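Long-range contacts in DNA-entry nuclease (Competence-specific nuclease) (Streptococcus agalactiae ILRI112, PDB 4QGO), which probably cleaves DNA without sequence specificity, as a nuclease of the beta-beta-alpha (His-Me finger) type and a virulence factor of its bacterium: residues Val53-Asp58 with Pro132-Thr137; Gln61-Ala66 with Pro176-Asp181; Trp90-Trp95 with Val108-Leu113; Tyr172-Leu177 with Phe187-Glu192. The protein carries 1 engineered substitution. One frame throughout, in Å; residues are numbered along the deposited sequence.

Contact 1 of 4, residues Val53-Asp58 with Pro132-Thr137; sequences VQNTID and PQNVVT
N55 and Q133 bring the two backbones nearest each other, their CA atoms 5.8 Å apart, where the chain leaving edge strand 52-54 passes the turn that leads into strand 135-139. The polar core is a pair of buried asparagine amides. ND2 of N55 donates to OD1 of N134 at 3.0 Å, with a moderately bent N-H...O angle of 150°. It comes in above the carbonyl plane of N134, and the two amide planes are turned 47° apart. Both amides have further partners: N55 OD1 accepts from W125 NE1, and N134 OD1 also takes the backbone N of I114, so that oxygen is shared by two donors. A water bridges the two segments. It accepts from N55 ND2 at 3.0 Å and from the backbone N of T56 at 2.9 Å, and lies 2.8 Å from Q133 O, to which it can donate. Beside this polar patch the packing is aliphatic. CB of N55 meets CB of Q133 at 3.7 Å. I57 holds CG1 between its backbone N and carbonyl carbon (chi1 57°), which leaves CG2 to rest on CG of Q133 at 3.6 Å, the two side chains crossing at about a right angle. The contact joins the edge of the large sheet to the two-stranded antiparallel sheet 108-112/135-139, which probably supplies the two strands of the beta-beta-alpha nuclease motif.

Contact 2 of 4, residues Gln61-Ala66 with Pro176-Asp181; sequences QRPSTA and PLYRND
A guanidinium-on-tyrosine stack joins R62, in the loop between strands 52-54 and 66-70, to Y178, just past the end of strand 170-177. The guanidinium lies flat on the ring, centres 3.8 Å apart and planes 11° from parallel, a cation-pi contact in which R62 CZ is 3.5 Å from Y178 CG. The two side chains slide past each other in opposite directions; CD of R62 also sits over the ring, 4.1 Å from its centroid, as a CH-pi contact, and a bend at chi3 (-57°) sets NE above the ring centre. On the opposite face of the guanidinium D181 O approaches CZ to 3.4 Å, offset toward the rim. At the edge, NH1 donates in plane to N180 O at 2.9 Å with an angle of 163°; NH2 adds a weak bond to the same oxygen. Outside the segments, NE forms a salt bridge with D58 and NH1 also bonds D183 O. The loop that carries R62 runs on into strand 66-70, which pairs with strand 170-177 in the seven-stranded antiparallel sheet. The far end of the tyrosine is fixed as well: its OH donates to P63 O at 2.7 Å, in the carbonyl plane and on a lone pair. Nearer the sheet, the P176 ring packs on loop carbonyls, with CG 3.5 Å from P63 O and CD 3.6 Å from S64 O.

Contact 3 of 4, residues Trp90-Trp95 with Val108-Leu113; sequences WKPLGW and VDKGAL. Engineered in segment 108-113: A112 (natural residue His).
Aromatic packing comes first: W95 lays one face of its indole against V108 in a CH-pi contact, V108 CG2 standing 3.6 Å from the centroid of the six-membered ring and only 9° off the ring normal. The CG of W95, anti to its backbone N (chi1 -175°), lies on the side from which the indole extends to strand 108-112. At the ring edge the strand backbone passes in plane, with W95 CZ3 3.4 Å from D109 C. The opposite face of the indole is covered by CD of K91, so the ring is sandwiched between a lysine of its own loop and a valine of strand 108-112. Aliphatic contacts follow: CD of K91 meets CE of K110 at 3.7 Å, the two chains crossing at a slant. Polar contacts run through one water, which donates to W90 O at 2.6 Å and accepts from K91 NZ at 2.7 Å and K110 NZ at 2.7 Å. The lysine part holds for one of two modelled conformers of K110. Strand 108-112 ends in the engineered A112 (natural His), and its natural DKGH sequence resembles the family's DRGH motif. With K91 NZ and K110 NZ 4.5 Å apart, the shared water and the nearby backbone carbonyl probably ease a repulsion between like charges.

Contact 4 of 4, residues Tyr172-Leu177 with Phe187-Glu192; sequences YRVTPL and FAMHLE. With SO4 (sulfate ion), chain C.
In the plane of the R173 guanidinium, two edges are occupied: the carboxylate of E192 meets one, and O4 of a sulfate ion the other. One face of the H190 ring carries OE2 of E192 and a water, both offset toward the rim, and V174 CG2 lies over one face of the Y172 ring, toward its rim. These residues belong to the hairpin of strands 170-177 and 188-195; segments 172-177 and 188-192 run antiparallel, their axes at 162°. R173, its CG anti to the backbone N (chi1 -177°), lies alongside E192 and grips it side-on in a two-bond salt bridge, NE to OE2 at 2.9 Å and NH2 to OE1 at 2.9 Å. The guanidinium and carboxylate planes are 47° apart: OE2 is met from above the carboxylate plane, OE1 on its syn side. NH1 donates to the sulfate O4 at 2.8 Å. The sulfate, probably from the crystallisation liquor, is also held by N67; T41 bonds E192 OE1. The water lies within hydrogen-bonding distance of T175 OG1, H190 O and E192 OE2, while H190 NE2 pairs with N203. On the face with V174, P176, M189 and L191 the contacts between these strands are apolar, V174 CG1 lying 3.8 Å from L191 CD2. At the loop end of the hairpin, F187 and A188 both face L177, a classic beta bulge. There L177 N donates to A188 O at 2.9 Å, and F187 N donates to L177 O at 2.8 Å, nearly along the C=O axis.

Overall arrangement
Contacts 1, 2 and 4 gather round the seven-stranded antiparallel sheet, in which strand 52-54 pairs with 66-70, 66-70 with 170-177 and 170-177 with 188-195. Contact 4 lies nearest the middle of the chain, its centre about 9 Å from that of contact 2, with which it shares P176 and L177. Contacts 1 and 2 also have centres about 9 Å apart, and their segments alternate along the sequence. Contact 3 falls between the two segments of contact 1, about 11 Å from it centre to centre; contact 4 comes after both. Contact 1 ties the two-stranded sheet 108-112/135-139, probably the beta-beta part of the beta-beta-alpha motif, to the larger one, and L113 packs on V174 and P176.

Contact 1 of 4, residues Val53-Asp58 with Pro132-Thr137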
# COMPACT_ATOMS: atom_id res chain seq x y z
N VAL A 53 -1.95 -10.05 12.06
CA VAL A 53 -2.07 -9.68 10.65
C VAL A 53 -2.95 -10.70 9.97
O VAL A 53 -2.87 -11.90 10.27
CB VAL A 53 -0.72 -9.67 9.94
CG1 VAL A 53 -0.86 -9.19 8.48
CG2 VAL A 53 0.17 -8.78 10.66
N GLN A 54 -3.80 -10.22 9.07
CA GLN A 54 -4.61 -11.08 8.23
C GLN A 54 -4.51 -10.61 6.78
O GLN A 54 -4.94 -9.51 6.45
CB GLN A 54 -6.07 -11.04 8.68
CG GLN A 54 -6.97 -11.92 7.85
CD GLN A 54 -6.71 -13.38 8.06
OE1 GLN A 54 -6.81 -13.88 9.19
NE2 GLN A 54 -6.35 -14.09 7.00
N ASN A 55 -3.91 -11.44 5.93
CA ASN A 55 -3.94 -11.19 4.49
C ASN A 55 -5.10 -11.95 3.87
O ASN A 55 -5.57 -12.96 4.42
CB ASN A 55 -2.63 -11.65 3.83
CG ASN A 55 -1.47 -10.72 4.10
OD1 ASN A 55 -0.48 -11.10 4.72
ND2 ASN A 55 -1.58 -9.49 3.59
N THR A 56 -5.58 -11.46 2.73
CA THR A 56 -6.70 -12.11 2.05
C THR A 56 -6.51 -11.99 0.54
O THR A 56 -5.71 -11.18 0.07
CB THR A 56 -8.08 -11.52 2.43
OG1 THR A 56 -8.28 -10.27 1.77
CG2 THR A 56 -8.23 -11.35 3.95
N ILE A 57 -7.24 -12.81 -0.20
CA ILE A 57 -7.25 -12.72 -1.66
C ILE A 57 -8.68 -12.68 -2.18
O ILE A 57 -9.60 -13.14 -1.52
CB ILE A 57 -6.47 -13.87 -2.34
CG1 ILE A 57 -7.01 -15.24 -1.93
CG2 ILE A 57 -4.97 -13.76 -2.04
CD1 ILE A 57 -6.35 -16.38 -2.68
N ASP A 58 -8.86 -12.12 -3.38
CA ASP A 58 -10.20 -12.01 -3.96
C ASP A 58 -10.51 -13.21 -4.87
O ASP A 58 -9.75 -14.16 -4.93
CB ASP A 58 -10.41 -10.65 -4.65
CG ASP A 58 -9.45 -10.42 -5.81
OD1 ASP A 58 -8.99 -11.41 -6.42
OD2 ASP A 58 -9.19 -9.23 -6.11
N PRO A 132 2.11 -14.81 -1.28
CA PRO A 132 1.33 -14.41 -2.46
C PRO A 132 0.08 -13.61 -2.12
O PRO A 132 -0.53 -13.04 -3.02
CB PRO A 132 0.95 -15.76 -3.09
CG PRO A 132 0.90 -16.70 -1.92
CD PRO A 132 2.03 -16.26 -1.02
N GLN A 133 -0.30 -13.56 -0.85
CA GLN A 133 -1.45 -12.77 -0.45
C GLN A 133 -1.05 -11.39 0.03
O GLN A 133 -1.91 -10.54 0.28
CB GLN A 133 -2.23 -13.48 0.66
CG GLN A 133 -2.58 -14.91 0.34
CD GLN A 133 -3.82 -15.40 1.07
OE1 GLN A 133 -4.35 -14.72 1.95
NE2 GLN A 133 -4.28 -16.58 0.70
N ASN A 134 0.26 -11.15 0.15
CA ASN A 134 0.78 -9.91 0.75
C ASN A 134 1.68 -9.09 -0.17
O ASN A 134 2.26 -8.11 0.27
CB ASN A 134 1.55 -10.23 2.05
CG ASN A 134 1.85 -8.98 2.90
OD1 ASN A 134 1.00 -8.12 3.09
ND2 ASN A 134 3.08 -8.88 3.41
N VAL A 135 1.81 -9.49 -1.43
CA VAL A 135 2.75 -8.81 -2.33
C VAL A 135 2.11 -8.50 -3.67
O VAL A 135 1.50 -9.38 -4.29
CB VAL A 135 4.02 -9.65 -2.55
CG1 VAL A 135 4.98 -8.91 -3.49
CG2 VAL A 135 4.69 -9.97 -1.23
N VAL A 136 2.26 -7.26 -4.11
CA VAL A 136 1.80 -6.84 -5.43
C VAL A 136 2.95 -6.24 -6.23
O VAL A 136 4.03 -5.97 -5.70
CB VAL A 136 0.64 -5.81 -5.36
CG1 VAL A 136 -0.60 -6.45 -4.74
CG2 VAL A 136 1.06 -4.55 -4.59
N THR A 137 2.71 -6.05 -7.53
CA THR A 137 3.63 -5.31 -8.37
C THR A 137 3.41 -3.83 -8.10
O THR A 137 2.34 -3.31 -8.37
CB THR A 137 3.37 -5.62 -9.85
OG1 THR A 137 3.65 -7.00 -10.09
CG2 THR A 137 4.25 -4.75 -10.76
O HOH W 1 -3.94 -9.25 1.77

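Contact 2 of 4, residues Gln61-Ala66 with Pro176-Asp181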
# COMPACT_ATOMS: atom_id res chain seq x y z
N GLN A 61 -8.00 -14.42 -7.24
CA GLN A 61 -6.76 -14.83 -6.58
C GLN A 61 -5.73 -13.70 -6.47
O GLN A 61 -4.53 -13.95 -6.40
CB GLN A 61 -6.10 -16.03 -7.27
CG GLN A 61 -7.04 -17.04 -7.90
CD GLN A 61 -7.59 -18.01 -6.90
OE1 GLN A 61 -7.74 -17.69 -5.72
NE2 GLN A 61 -7.89 -19.23 -7.36
N ARG A 62 -6.22 -12.46 -6.44
CA ARG A 62 -5.35 -11.29 -6.29
C ARG A 62 -5.30 -10.88 -4.83
O ARG A 62 -6.30 -10.97 -4.13
CB ARG A 62 -5.90 -10.11 -7.09
CG ARG A 62 -6.17 -10.41 -8.56
CD ARG A 62 -6.79 -9.22 -9.27
NE ARG A 62 -8.03 -8.76 -8.66
CZ ARG A 62 -8.85 -7.85 -9.18
NH1 ARG A 62 -8.59 -7.28 -10.35
NH2 ARG A 62 -9.95 -7.53 -8.52
N PRO A 63 -4.13 -10.39 -4.37
CA PRO A 63 -4.08 -9.83 -3.01
C PRO A 63 -5.15 -8.78 -2.79
O PRO A 63 -5.36 -7.89 -3.61
CB PRO A 63 -2.68 -9.22 -2.93
CG PRO A 63 -1.88 -10.09 -3.85
CD PRO A 63 -2.81 -10.40 -5.00
N SER A 64 -5.86 -8.91 -1.67
CA SER A 64 -6.99 -8.05 -1.38
C SER A 64 -6.84 -7.49 0.04
O SER A 64 -5.74 -7.44 0.57
CB SER A 64 -8.29 -8.86 -1.55
OG SER A 64 -9.43 -8.01 -1.53
N THR A 65 -7.95 -7.06 0.64
CA THR A 65 -7.92 -6.38 1.93
C THR A 65 -7.08 -7.08 2.99
O THR A 65 -7.31 -8.25 3.31
CB THR A 65 -9.36 -6.24 2.46
OG1 THR A 65 -10.20 -5.75 1.41
CG2 THR A 65 -9.41 -5.26 3.61
N ALA A 66 -6.09 -6.35 3.50
CA ALA A 66 -5.25 -6.81 4.59
C ALA A 66 -5.53 -5.99 5.83
O ALA A 66 -5.66 -4.76 5.76
CB ALA A 66 -3.77 -6.69 4.21
N PRO A 176 -5.31 -3.11 -1.75
CA PRO A 176 -5.02 -2.80 -3.16
C PRO A 176 -6.31 -2.43 -3.88
O PRO A 176 -7.32 -3.15 -3.73
CB PRO A 176 -4.46 -4.12 -3.70
CG PRO A 176 -4.04 -4.91 -2.47
CD PRO A 176 -5.02 -4.51 -1.41
N LEU A 177 -6.29 -1.34 -4.63
CA LEU A 177 -7.47 -0.90 -5.40
C LEU A 177 -7.29 -1.30 -6.86
O LEU A 177 -6.29 -0.92 -7.49
CB LEU A 177 -7.68 0.61 -5.26
CG LEU A 177 -7.80 1.15 -3.84
CD1 LEU A 177 -8.09 2.65 -3.89
CD2 LEU A 177 -8.88 0.41 -3.06
N TYR A 178 -8.23 -2.10 -7.38
CA TYR A 178 -8.21 -2.56 -8.77
C TYR A 178 -9.32 -1.85 -9.55
O TYR A 178 -10.38 -1.56 -9.00
CB TYR A 178 -8.41 -4.07 -8.86
CG TYR A 178 -7.35 -4.88 -8.12
CD1 TYR A 178 -6.14 -5.19 -8.71
CD2 TYR A 178 -7.57 -5.32 -6.82
CE1 TYR A 178 -5.17 -5.91 -8.03
CE2 TYR A 178 -6.62 -6.05 -6.14
CZ TYR A 178 -5.42 -6.34 -6.75
OH TYR A 178 -4.47 -7.06 -6.07
N ARG A 179 -9.08 -1.57 -10.83
CA ARG A 179 -10.05 -0.85 -11.66
C ARG A 179 -11.28 -1.68 -11.92
O ARG A 179 -12.37 -1.15 -12.18
CB ARG A 179 -9.47 -0.50 -13.02
CG ARG A 179 -8.33 0.51 -13.02
CD ARG A 179 -7.91 0.83 -14.45
NE ARG A 179 -7.57 -0.37 -15.19
CZ ARG A 179 -7.39 -0.42 -16.51
NH1 ARG A 179 -7.54 0.68 -17.24
NH2 ARG A 179 -7.08 -1.56 -17.10
N ASN A 180 -11.09 -2.99 -11.89
CA ASN A 180 -12.10 -3.95 -12.31
C ASN A 180 -11.76 -5.32 -11.75
O ASN A 180 -10.77 -5.48 -11.03
CB ASN A 180 -12.18 -3.99 -13.84
CG ASN A 180 -10.84 -4.31 -14.48
OD1 ASN A 180 -10.17 -5.27 -14.09
ND2 ASN A 180 -10.43 -3.48 -15.43
N ASP A 181 -12.55 -6.32 -12.10
CA ASP A 181 -12.37 -7.62 -11.49
C ASP A 181 -11.21 -8.42 -12.05
O ASP A 181 -10.82 -9.42 -11.47
CB ASP A 181 -13.66 -8.45 -11.57
CG ASP A 181 -14.72 -7.98 -10.60
OD1 ASP A 181 -14.37 -7.27 -9.63
OD2 ASP A 181 -15.90 -8.33 -10.79

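Contact 3 of 4, residues Trp90-Trp95 with Val108-Leu113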
# COMPACT_ATOMS: atom_id res chain seq x y z
N TRP A 90 9.94 -16.10 -6.97
CA TRP A 90 8.52 -15.81 -7.07
C TRP A 90 8.30 -14.34 -7.42
O TRP A 90 8.99 -13.47 -6.91
CB TRP A 90 7.80 -16.16 -5.76
CG TRP A 90 6.31 -15.93 -5.81
CD1 TRP A 90 5.36 -16.83 -6.20
CD2 TRP A 90 5.62 -14.73 -5.46
NE1 TRP A 90 4.11 -16.26 -6.13
CE2 TRP A 90 4.24 -14.97 -5.67
CE3 TRP A 90 6.02 -13.48 -5.00
CZ2 TRP A 90 3.27 -14.00 -5.44
CZ3 TRP A 90 5.06 -12.52 -4.75
CH2 TRP A 90 3.70 -12.79 -4.98
N LYS A 91 7.34 -14.08 -8.30
CA LYS A 91 6.99 -12.71 -8.66
C LYS A 91 5.48 -12.51 -8.54
O LYS A 91 4.71 -13.41 -8.85
CB LYS A 91 7.43 -12.41 -10.09
CG LYS A 91 8.95 -12.41 -10.30
CD LYS A 91 9.64 -11.34 -9.44
CE LYS A 91 11.09 -11.12 -9.88
NZ LYS A 91 11.92 -12.35 -9.76
N PRO A 92 5.06 -11.32 -8.09
CA PRO A 92 3.63 -11.04 -7.98
C PRO A 92 2.92 -10.94 -9.33
O PRO A 92 3.57 -10.93 -10.40
CB PRO A 92 3.58 -9.70 -7.23
CG PRO A 92 4.88 -9.03 -7.57
CD PRO A 92 5.89 -10.17 -7.69
N LEU A 93 1.60 -10.87 -9.29
CA LEU A 93 0.78 -10.77 -10.49
C LEU A 93 1.13 -9.52 -11.28
O LEU A 93 1.30 -8.44 -10.69
CB LEU A 93 -0.70 -10.77 -10.12
CG LEU A 93 -1.20 -12.01 -9.40
CD1 LEU A 93 -2.63 -11.79 -8.97
CD2 LEU A 93 -1.10 -13.23 -10.32
N GLY A 94 1.23 -9.65 -12.60
CA GLY A 94 1.49 -8.50 -13.46
C GLY A 94 2.94 -8.03 -13.53
O GLY A 94 3.22 -6.95 -14.04
N TRP A 95 3.86 -8.83 -13.00
CA TRP A 95 5.26 -8.42 -12.92
C TRP A 95 5.94 -8.41 -14.28
O TRP A 95 6.06 -9.45 -14.94
CB TRP A 95 6.04 -9.35 -11.99
CG TRP A 95 7.47 -8.94 -11.76
CD1 TRP A 95 8.58 -9.33 -12.47
CD2 TRP A 95 7.95 -8.08 -10.72
NE1 TRP A 95 9.71 -8.75 -11.94
CE2 TRP A 95 9.36 -7.98 -10.86
CE3 TRP A 95 7.33 -7.38 -9.67
CZ2 TRP A 95 10.14 -7.22 -10.00
CZ3 TRP A 95 8.12 -6.62 -8.82
CH2 TRP A 95 9.51 -6.54 -8.98
N VAL A 108 9.66 -1.43 -11.14
CA VAL A 108 8.78 -2.02 -10.12
C VAL A 108 9.53 -2.76 -9.01
O VAL A 108 10.65 -3.23 -9.20
CB VAL A 108 7.74 -2.98 -10.74
CG1 VAL A 108 6.76 -2.20 -11.61
CG2 VAL A 108 8.41 -4.11 -11.53
N ASP A 109 8.87 -2.81 -7.85
CA ASP A 109 9.36 -3.50 -6.66
C ASP A 109 8.29 -4.48 -6.21
O ASP A 109 7.10 -4.29 -6.48
CB ASP A 109 9.55 -2.52 -5.50
CG ASP A 109 10.70 -1.55 -5.71
OD1 ASP A 109 11.60 -1.84 -6.52
OD2 ASP A 109 10.71 -0.51 -5.02
N LYS A 110 8.71 -5.53 -5.53
CA LYS A 110 7.78 -6.38 -4.81
C LYS A 110 7.22 -5.50 -3.70
O LYS A 110 7.94 -5.12 -2.77
CB LYS A 110 8.50 -7.60 -4.24
CG LYS A 110 8.93 -8.59 -5.31
CD LYS A 110 9.85 -9.67 -4.75
CE LYS A 110 10.45 -10.50 -5.88
NZ LYS A 110 11.67 -11.24 -5.44
N GLY A 111 5.95 -5.15 -3.83
CA GLY A 111 5.33 -4.29 -2.83
C GLY A 111 4.52 -5.03 -1.78
O GLY A 111 3.46 -5.58 -2.09
N ALA A 112 4.99 -5.03 -0.53
CA ALA A 112 4.22 -5.64 0.55
C ALA A 112 3.02 -4.80 0.93
O ALA A 112 3.10 -3.58 1.00
CB ALA A 112 5.10 -5.82 1.78
N LEU A 113 1.89 -5.46 1.19
CA LEU A 113 0.74 -4.76 1.75
C LEU A 113 1.04 -4.40 3.20
O LEU A 113 0.93 -3.23 3.60
CB LEU A 113 -0.53 -5.62 1.67
CG LEU A 113 -1.29 -5.60 0.33
CD1 LEU A 113 -0.45 -6.10 -0.83
CD2 LEU A 113 -2.56 -6.46 0.45
O HOH W 2 11.60 -13.26 -7.26

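Contact 4 of 4, residues Tyr172-Leu177 with Phe187-Glu192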
# COMPACT_ATOMS: atom_id res chain seq x y z
N TYR A 172 -4.74 -1.08 11.52
CA TYR A 172 -4.15 -0.81 10.20
C TYR A 172 -4.87 -1.64 9.16
O TYR A 172 -5.16 -2.82 9.38
CB TYR A 172 -2.67 -1.22 10.26
CG TYR A 172 -1.75 -0.82 9.11
CD1 TYR A 172 -1.76 0.47 8.59
CD2 TYR A 172 -0.82 -1.72 8.61
CE1 TYR A 172 -0.88 0.83 7.56
CE2 TYR A 172 0.06 -1.36 7.60
CZ TYR A 172 0.03 -0.09 7.09
OH TYR A 172 0.91 0.28 6.07
N ARG A 173 -5.18 -1.02 8.02
CA ARG A 173 -5.87 -1.71 6.93
C ARG A 173 -5.29 -1.25 5.60
O ARG A 173 -5.23 -0.06 5.33
CB ARG A 173 -7.38 -1.47 6.98
CG ARG A 173 -8.20 -2.21 5.91
CD ARG A 173 -9.70 -2.23 6.25
NE ARG A 173 -10.26 -0.88 6.39
CZ ARG A 173 -11.28 -0.57 7.19
NH1 ARG A 173 -11.87 -1.50 7.95
NH2 ARG A 173 -11.71 0.69 7.25
N VAL A 174 -4.83 -2.21 4.80
CA VAL A 174 -4.22 -1.92 3.51
C VAL A 174 -4.96 -2.69 2.42
O VAL A 174 -5.09 -3.91 2.48
CB VAL A 174 -2.74 -2.33 3.51
CG1 VAL A 174 -2.13 -2.09 2.13
CG2 VAL A 174 -1.96 -1.54 4.58
N THR A 175 -5.47 -1.95 1.44
CA THR A 175 -6.31 -2.56 0.41
C THR A 175 -5.81 -2.15 -0.97
O THR A 175 -5.88 -0.97 -1.32
CB THR A 175 -7.77 -2.10 0.55
OG1 THR A 175 -8.21 -2.30 1.91
CG2 THR A 175 -8.67 -2.89 -0.39
N PRO A 176 -5.31 -3.11 -1.75
CA PRO A 176 -5.02 -2.80 -3.16
C PRO A 176 -6.31 -2.43 -3.88
O PRO A 176 -7.32 -3.15 -3.73
CB PRO A 176 -4.46 -4.12 -3.70
CG PRO A 176 -4.04 -4.91 -2.47
CD PRO A 176 -5.02 -4.51 -1.41
N LEU A 177 -6.29 -1.34 -4.63
CA LEU A 177 -7.47 -0.90 -5.40
C LEU A 177 -7.29 -1.30 -6.86
O LEU A 177 -6.29 -0.92 -7.49
CB LEU A 177 -7.68 0.61 -5.26
CG LEU A 177 -7.80 1.15 -3.84
CD1 LEU A 177 -8.09 2.65 -3.89
CD2 LEU A 177 -8.88 0.41 -3.06
N PHE A 187 -4.23 -0.16 -9.20
CA PHE A 187 -3.85 1.19 -9.64
C PHE A 187 -3.49 2.09 -8.46
O PHE A 187 -2.96 3.19 -8.66
CB PHE A 187 -4.95 1.83 -10.51
CG PHE A 187 -6.20 2.21 -9.74
CD1 PHE A 187 -6.32 3.46 -9.15
CD2 PHE A 187 -7.24 1.30 -9.60
CE1 PHE A 187 -7.47 3.81 -8.42
CE2 PHE A 187 -8.39 1.63 -8.89
CZ PHE A 187 -8.50 2.89 -8.31
N ALA A 188 -3.79 1.65 -7.24
CA ALA A 188 -3.45 2.41 -6.05
C ALA A 188 -3.44 1.51 -4.85
O ALA A 188 -4.00 0.41 -4.88
CB ALA A 188 -4.45 3.55 -5.83
N MET A 189 -2.79 1.96 -3.78
CA MET A 189 -2.81 1.25 -2.52
C MET A 189 -3.53 2.10 -1.47
O MET A 189 -3.11 3.20 -1.16
CB MET A 189 -1.39 0.90 -2.06
CG MET A 189 -0.65 -0.04 -3.01
SD MET A 189 -1.27 -1.74 -2.96
CE MET A 189 -0.45 -2.33 -1.48
N HIS A 190 -4.62 1.57 -0.92
CA HIS A 190 -5.39 2.28 0.09
C HIS A 190 -4.83 1.95 1.47
O HIS A 190 -4.84 0.79 1.87
CB HIS A 190 -6.86 1.83 -0.02
CG HIS A 190 -7.81 2.59 0.86
ND1 HIS A 190 -9.13 2.19 1.01
CD2 HIS A 190 -7.66 3.70 1.61
CE1 HIS A 190 -9.74 3.03 1.83
NE2 HIS A 190 -8.88 3.96 2.20
N LEU A 191 -4.33 2.96 2.19
CA LEU A 191 -3.78 2.76 3.53
C LEU A 191 -4.61 3.51 4.56
O LEU A 191 -4.87 4.70 4.38
CB LEU A 191 -2.34 3.26 3.64
CG LEU A 191 -1.39 3.05 2.47
CD1 LEU A 191 -0.05 3.70 2.77
CD2 LEU A 191 -1.21 1.57 2.20
N GLU A 192 -5.00 2.82 5.64
CA GLU A 192 -5.78 3.39 6.72
C GLU A 192 -5.12 3.02 8.04
O GLU A 192 -4.72 1.86 8.24
CB GLU A 192 -7.19 2.82 6.70
CG GLU A 192 -7.97 3.15 5.44
CD GLU A 192 -9.29 2.43 5.43
OE1 GLU A 192 -10.23 2.90 6.09
OE2 GLU A 192 -9.37 1.37 4.78
S SO4 C . -12.51 -5.05 7.94
O1 SO4 C . -11.95 -5.29 6.62
O2 SO4 C . -12.70 -6.31 8.64
O3 SO4 C . -13.81 -4.38 7.84
O4 SO4 C . -11.61 -4.22 8.73
O HOH W 3 -7.52 0.09 3.16